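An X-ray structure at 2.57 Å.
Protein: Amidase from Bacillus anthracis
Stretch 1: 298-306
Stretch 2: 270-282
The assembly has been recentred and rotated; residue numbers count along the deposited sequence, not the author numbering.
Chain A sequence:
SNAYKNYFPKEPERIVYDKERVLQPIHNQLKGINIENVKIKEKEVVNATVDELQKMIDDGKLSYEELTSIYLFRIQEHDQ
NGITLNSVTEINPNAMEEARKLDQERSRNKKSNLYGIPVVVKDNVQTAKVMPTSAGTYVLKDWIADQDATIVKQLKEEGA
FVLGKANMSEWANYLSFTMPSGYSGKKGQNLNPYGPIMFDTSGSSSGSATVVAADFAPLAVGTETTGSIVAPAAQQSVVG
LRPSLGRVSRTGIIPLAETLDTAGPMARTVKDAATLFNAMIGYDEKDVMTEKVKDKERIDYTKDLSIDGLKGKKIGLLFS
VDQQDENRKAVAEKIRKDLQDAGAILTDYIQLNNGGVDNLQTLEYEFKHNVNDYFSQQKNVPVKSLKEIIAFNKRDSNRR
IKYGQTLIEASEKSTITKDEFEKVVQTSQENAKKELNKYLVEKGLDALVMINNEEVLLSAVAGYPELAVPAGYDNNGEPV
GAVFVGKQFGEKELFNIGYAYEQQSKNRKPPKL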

# COMPACT_ATOMS: atom_id res chain seq x y z
N ARG A 298 -9.34 -20.62 1.83
CA ARG A 298 -9.13 -19.52 0.90
C ARG A 298 -10.42 -19.18 0.15
O ARG A 298 -11.12 -20.07 -0.33
CB ARG A 298 -8.02 -19.86 -0.10
N ILE A 299 -10.74 -17.89 0.07
CA ILE A 299 -11.99 -17.45 -0.54
C ILE A 299 -11.75 -16.51 -1.72
O ILE A 299 -10.68 -15.90 -1.84
CB ILE A 299 -12.89 -16.73 0.49
CG1 ILE A 299 -12.56 -17.19 1.91
CG2 ILE A 299 -14.36 -16.95 0.17
CD1 ILE A 299 -13.34 -16.46 2.98
N ASP A 300 -12.74 -16.40 -2.59
CA ASP A 300 -12.71 -15.43 -3.68
C ASP A 300 -13.45 -14.17 -3.24
O ASP A 300 -14.68 -14.15 -3.16
CB ASP A 300 -13.35 -16.02 -4.95
CG ASP A 300 -12.99 -15.23 -6.20
OD1 ASP A 300 -12.66 -14.04 -6.09
OD2 ASP A 300 -13.04 -15.82 -7.30
N TYR A 301 -12.69 -13.11 -2.96
CA TYR A 301 -13.26 -11.88 -2.41
C TYR A 301 -13.89 -10.98 -3.48
O TYR A 301 -14.08 -9.79 -3.25
CB TYR A 301 -12.18 -11.10 -1.66
CG TYR A 301 -11.72 -11.76 -0.38
CD1 TYR A 301 -12.38 -11.54 0.82
CD2 TYR A 301 -10.61 -12.60 -0.37
CE1 TYR A 301 -11.96 -12.14 1.99
CE2 TYR A 301 -10.18 -13.20 0.80
CZ TYR A 301 -10.86 -12.97 1.98
OH TYR A 301 -10.44 -13.57 3.14
N THR A 302 -14.22 -11.56 -4.63
CA THR A 302 -14.79 -10.78 -5.72
C THR A 302 -16.19 -11.27 -6.11
O THR A 302 -16.86 -10.65 -6.94
CB THR A 302 -13.89 -10.81 -6.97
OG1 THR A 302 -13.72 -12.17 -7.41
CG2 THR A 302 -12.53 -10.20 -6.67
N LYS A 303 -16.62 -12.37 -5.51
CA LYS A 303 -17.92 -12.95 -5.83
C LYS A 303 -19.05 -12.29 -5.03
O LYS A 303 -20.02 -11.81 -5.60
CB LYS A 303 -17.91 -14.46 -5.58
CG LYS A 303 -16.90 -15.22 -6.42
CD LYS A 303 -17.06 -16.72 -6.24
CE LYS A 303 -18.38 -17.22 -6.81
NZ LYS A 303 -18.47 -16.99 -8.28
N ASP A 304 -18.90 -12.29 -3.71
CA ASP A 304 -19.94 -11.74 -2.83
C ASP A 304 -19.82 -10.23 -2.67
O ASP A 304 -19.82 -9.71 -1.56
CB ASP A 304 -19.87 -12.41 -1.45
CG ASP A 304 -20.12 -13.91 -1.52
OD1 ASP A 304 -19.77 -14.53 -2.55
OD2 ASP A 304 -20.68 -14.46 -0.55
N LEU A 305 -19.71 -9.53 -3.80
CA LEU A 305 -19.62 -8.07 -3.79
C LEU A 305 -20.82 -7.46 -4.50
O LEU A 305 -20.85 -7.36 -5.72
CB LEU A 305 -18.32 -7.61 -4.46
CG LEU A 305 -17.16 -7.24 -3.53
CD1 LEU A 305 -16.88 -8.35 -2.53
CD2 LEU A 305 -15.91 -6.94 -4.34
N SER A 306 -21.81 -7.04 -3.72
CA SER A 306 -23.04 -6.47 -4.27
C SER A 306 -23.14 -4.97 -3.99
O SER A 306 -22.54 -4.47 -3.04
CB SER A 306 -24.26 -7.19 -3.69
OG SER A 306 -25.46 -6.64 -4.20
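Stretch 2 (270-282) VKDAATLFNAMIG

Stretch 2 is helical from Val270 and ends in a loop at Ile281 and Gly282; it lies against an irregular segment with no strand or helix of its own. The two run in opposite senses: Asn278 sits by Asp300, Ala274 by Tyr301, and Lys271 reaches Thr302, so contacts step back along the helix by about one turn as stretch 1 advances. The closest backbone approach falls at Ala274, whose CA is 5.4 Å from the CA of Tyr301; its CB lies 3.2 Å from Tyr301 O and 3.8 Å from Tyr301 CB.

Polar side chains of the helix bond to the irregular partner, twice at its backbone and once, weakly, at a side chain. Asn278 OD1 accepts a nearly straight hydrogen bond from Tyr301 N at 3.1 Å, while Asn278 ND2 gives a weak one to Asp300 OD1 at 3.2 Å. Within stretch 1, Asp300 OD1 also accepts from Thr302 OG1 at 2.5 Å. Nearer the helix start, the end of Lys271 comes close, and its NZ donates to Thr302 O at 3.1 Å.

The apolar part centres on Tyr301. Phe277 CD2 lies over one face of its ring, 3.7 Å from Tyr301 CD2, with the ring planes oblique at 59°. Ile281 CD1 meets the ring edge, 3.7 Å from Tyr301 CE2. Thr302 adds a methyl contact, CG2 lying 4.0 Å from Ala274 CB.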

# COMPACT_ATOMS: atom_id res chain seq x y z
N VAL A 270 -12.28 -1.01 -5.34
CA VAL A 270 -12.40 -2.00 -4.28
C VAL A 270 -12.42 -3.41 -4.86
O VAL A 270 -11.88 -4.35 -4.27
CB VAL A 270 -13.68 -1.77 -3.45
CG1 VAL A 270 -13.77 -2.76 -2.30
CG2 VAL A 270 -13.71 -0.35 -2.92
N LYS A 271 -13.03 -3.54 -6.03
CA LYS A 271 -13.08 -4.81 -6.76
C LYS A 271 -11.68 -5.31 -7.10
O LYS A 271 -11.32 -6.44 -6.79
CB LYS A 271 -13.89 -4.64 -8.05
CG LYS A 271 -13.98 -5.88 -8.92
CD LYS A 271 -15.07 -6.82 -8.45
CE LYS A 271 -15.56 -7.71 -9.59
NZ LYS A 271 -16.76 -8.50 -9.21
N ASP A 272 -10.89 -4.44 -7.74
CA ASP A 272 -9.53 -4.79 -8.15
C ASP A 272 -8.63 -5.07 -6.95
O ASP A 272 -7.71 -5.89 -7.04
CB ASP A 272 -8.94 -3.66 -9.00
CG ASP A 272 -9.72 -3.44 -10.29
OD1 ASP A 272 -10.30 -4.41 -10.81
OD2 ASP A 272 -9.74 -2.29 -10.77
N ALA A 273 -8.90 -4.40 -5.84
CA ALA A 273 -8.13 -4.61 -4.61
C ALA A 273 -8.36 -6.01 -4.07
O ALA A 273 -7.43 -6.68 -3.62
CB ALA A 273 -8.50 -3.56 -3.57
N ALA A 274 -9.61 -6.45 -4.11
CA ALA A 274 -9.97 -7.79 -3.64
C ALA A 274 -9.41 -8.86 -4.56
O ALA A 274 -9.10 -9.97 -4.12
CB ALA A 274 -11.48 -7.92 -3.53
N THR A 275 -9.27 -8.52 -5.83
CA THR A 275 -8.70 -9.43 -6.82
C THR A 275 -7.24 -9.74 -6.48
O THR A 275 -6.82 -10.90 -6.50
CB THR A 275 -8.78 -8.84 -8.24
OG1 THR A 275 -10.15 -8.69 -8.61
CG2 THR A 275 -8.09 -9.76 -9.23
N LEU A 276 -6.49 -8.70 -6.16
CA LEU A 276 -5.09 -8.85 -5.76
C LEU A 276 -4.98 -9.53 -4.40
O LEU A 276 -4.04 -10.28 -4.14
CB LEU A 276 -4.40 -7.48 -5.72
CG LEU A 276 -2.93 -7.46 -5.32
CD1 LEU A 276 -2.10 -8.26 -6.31
CD2 LEU A 276 -2.42 -6.03 -5.23
N PHE A 277 -5.96 -9.26 -3.53
CA PHE A 277 -5.96 -9.79 -2.17
C PHE A 277 -6.12 -11.30 -2.14
O PHE A 277 -5.82 -11.95 -1.13
CB PHE A 277 -7.06 -9.11 -1.36
CG PHE A 277 -7.03 -9.44 0.11
CD1 PHE A 277 -5.92 -9.13 0.88
CD2 PHE A 277 -8.11 -10.04 0.72
CE1 PHE A 277 -5.89 -9.42 2.23
CE2 PHE A 277 -8.09 -10.34 2.07
CZ PHE A 277 -6.98 -10.03 2.83
N ASN A 278 -6.60 -11.87 -3.24
CA ASN A 278 -6.80 -13.31 -3.34
C ASN A 278 -5.49 -14.10 -3.35
O ASN A 278 -5.42 -15.21 -2.82
CB ASN A 278 -7.61 -13.66 -4.59
CG ASN A 278 -9.07 -13.26 -4.47
OD1 ASN A 278 -9.63 -13.23 -3.37
ND2 ASN A 278 -9.69 -12.95 -5.60
N ALA A 279 -4.46 -13.52 -3.95
CA ALA A 279 -3.18 -14.21 -4.11
C ALA A 279 -2.19 -13.88 -3.00
O ALA A 279 -1.19 -14.58 -2.82
CB ALA A 279 -2.57 -13.89 -5.47
N MSE A 280 -2.46 -12.81 -2.26
CA MSE A 280 -1.56 -12.39 -1.19
C MSE A 280 -1.76 -13.25 0.06
O MSE A 280 -0.79 -13.61 0.73
CB MSE A 280 -1.78 -10.92 -0.84
CG MSE A 280 -1.60 -9.96 -2.00
SE MSE A 280 -1.60 -8.12 -1.37
CE MSE A 280 -2.36 -8.44 0.40
N ILE A 281 -3.01 -13.58 0.36
CA ILE A 281 -3.33 -14.38 1.53
C ILE A 281 -2.82 -15.81 1.39
O ILE A 281 -2.50 -16.25 0.29
CB ILE A 281 -4.85 -14.42 1.79
CG1 ILE A 281 -5.57 -15.10 0.62
CG2 ILE A 281 -5.39 -13.02 2.01
CD1 ILE A 281 -7.07 -15.19 0.80
N GLY A 282 -2.76 -16.52 2.51
CA GLY A 282 -2.29 -17.89 2.51
C GLY A 282 -1.59 -18.26 3.80
O GLY A 282 -1.57 -17.48 4.75